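Local coordinates for DUF1076 domain-containing protein (PDB 6IAI), which is the N-terminal part of StoD, a Salmonella Typhi type III secretion effector and E3/E4 ubiquitin ligase that binds K48- and K63-linked diubiquitin, at residues I52-G56 with R57-V61. Numbering follows the deposited sequence.
Sequences IQNGG and RKIQV
Arg-57 N donates to Asn-54 O over 3.0 Å, with an N-H...O angle of 155°, and this bond closes a type I' beta turn from Asn-54 to Arg-57. Gly-55 and Gly-56 fill its two central positions, both with positive phi. The same residue pair is tied a second time, from the side chain: Asn-54 ND2 donates to Arg-57 O at 3.2 Å. The N-H...O angle is 158°, yet the amide nitrogen stands well above the carbonyl plane, not on a lone pair, at a C=O...N angle of only 99°. Asn-54 ND2 also lies 3.3 Å from Lys-58 O. Beside this amide, Ile-59 CG2 comes to 3.8 Å from Asn-54 CB, the methyl being set anti to the carbonyl carbon of its own residue. Arg-57 bends at chi3 and folds back over the turn; Asn-54 O lies 2.9 Å above the guanidinium plane, offset toward its rim, a facial approach without a hydrogen bond. The turn connects helix 41-53 to strand 59-63 within a beta-alpha-beta unit that starts at strand 22-25, and the buried Ile-59 side chain also packs on Leu-23 and Thr-50. Both main-chain polar atoms of Arg-57 are tied to Asn-54, which should help to hold the turn's exit, while its cationic group probably gains some electrostatic stabilisation from the carbonyl oxygen over its face.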
loop_
_atom_site.group_PDB
_atom_site.type_symbol
_atom_site.label_atom_id
_atom_site.label_comp_id
_atom_site.label_asym_id
_atom_site.label_seq_id
_atom_site.Cartn_x
_atom_site.Cartn_y
_atom_site.Cartn_z
ATOM N N ILE A 52 -0.793 -10.846 -6.592
ATOM C CA ILE A 52 -0.902 -12.197 -7.127
ATOM C C ILE A 52 0.018 -12.377 -8.363
ATOM O O ILE A 52 0.840 -13.302 -8.384
ATOM C CB ILE A 52 -2.385 -12.592 -7.412
ATOM C CG1 ILE A 52 -3.145 -12.844 -6.097
ATOM C CG2 ILE A 52 -2.438 -13.842 -8.311
ATOM C CD1 ILE A 52 -4.632 -12.695 -6.197
ATOM N N GLN A 53 -0.076 -11.451 -9.347
ATOM C CA GLN A 53 0.731 -11.476 -10.576
ATOM C C GLN A 53 2.234 -11.437 -10.301
ATOM O O GLN A 53 3.011 -11.859 -11.159
ATOM C CB GLN A 53 0.328 -10.338 -11.541
ATOM C CG GLN A 53 -1.029 -10.520 -12.238
ATOM C CD GLN A 53 -1.647 -9.197 -12.704
ATOM O OE1 GLN A 53 -1.038 -8.104 -12.657
ATOM N NE2 GLN A 53 -2.917 -9.243 -13.078
ATOM N N ASN A 54 2.644 -10.960 -9.102
ATOM C CA ASN A 54 4.045 -10.849 -8.718
ATOM C C ASN A 54 4.534 -12.054 -7.865
ATOM O O ASN A 54 5.646 -12.040 -7.333
ATOM C CB ASN A 54 4.283 -9.494 -8.045
ATOM C CG ASN A 54 5.628 -8.865 -8.360
ATOM O OD1 ASN A 54 6.039 -8.758 -9.501
ATOM N ND2 ASN A 54 6.317 -8.355 -7.365
ATOM N N GLY A 55 3.690 -13.087 -7.796
ATOM C CA GLY A 55 3.902 -14.364 -7.116
ATOM C C GLY A 55 4.652 -14.375 -5.808
ATOM O O GLY A 55 5.675 -15.058 -5.707
ATOM N N GLY A 56 4.135 -13.654 -4.799
ATOM C CA GLY A 56 4.733 -13.609 -3.466
ATOM C C GLY A 56 5.845 -12.595 -3.283
ATOM O O GLY A 56 6.329 -12.407 -2.163
ATOM N N ARG A 57 6.287 -11.957 -4.375
ATOM C CA ARG A 57 7.307 -10.902 -4.327
ATOM C C ARG A 57 6.588 -9.615 -4.046
ATOM O O ARG A 57 5.467 -9.416 -4.515
ATOM C CB ARG A 57 8.113 -10.793 -5.640
ATOM C CG ARG A 57 9.144 -11.894 -5.767
ATOM C CD ARG A 57 9.784 -11.979 -7.157
ATOM N NE ARG A 57 8.816 -12.421 -8.173
ATOM C CZ ARG A 57 8.436 -13.688 -8.365
ATOM N NH1 ARG A 57 8.950 -14.665 -7.624
ATOM N NH2 ARG A 57 7.550 -13.986 -9.307
ATOM N N LYS A 58 7.203 -8.767 -3.248
ATOM C CA LYS A 58 6.618 -7.509 -2.837
ATOM C C LYS A 58 6.362 -6.499 -3.963
ATOM O O LYS A 58 7.191 -6.314 -4.861
ATOM C CB LYS A 58 7.481 -6.863 -1.740
ATOM C CG LYS A 58 7.254 -7.496 -0.370
ATOM C CD LYS A 58 8.345 -7.085 0.601
ATOM C CE LYS A 58 8.069 -7.605 1.993
ATOM N NZ LYS A 58 9.147 -7.215 2.951
ATOM N N ILE A 59 5.194 -5.851 -3.892
ATOM C CA ILE A 59 4.820 -4.705 -4.700
ATOM C C ILE A 59 4.739 -3.538 -3.692
ATOM O O ILE A 59 4.596 -3.770 -2.479
ATOM C CB ILE A 59 3.500 -4.881 -5.510
ATOM C CG1 ILE A 59 2.258 -4.946 -4.616
ATOM C CG2 ILE A 59 3.582 -6.070 -6.475
ATOM C CD1 ILE A 59 0.971 -4.528 -5.289
ATOM N N GLN A 60 4.811 -2.298 -4.179
ATOM C CA GLN A 60 4.681 -1.125 -3.313
ATOM C C GLN A 60 3.365 -0.440 -3.551
ATOM O O GLN A 60 2.872 -0.384 -4.683
ATOM C CB GLN A 60 5.842 -0.161 -3.502
ATOM C CG GLN A 60 7.113 -0.687 -2.865
ATOM C CD GLN A 60 8.235 0.219 -3.158
ATOM O OE1 GLN A 60 8.423 1.212 -2.465
ATOM N NE2 GLN A 60 8.990 -0.092 -4.200
ATOM N N VAL A 61 2.770 0.054 -2.460
ATOM C CA VAL A 61 1.484 0.729 -2.465
ATOM C C VAL A 61 1.629 2.066 -1.730
ATOM O O VAL A 61 2.080 2.099 -0.571
ATOM C CB VAL A 61 0.335 -0.177 -1.916
ATOM C CG1 VAL A 61 -0.974 0.599 -1.776
ATOM C CG2 VAL A 61 0.127 -1.398 -2.819
#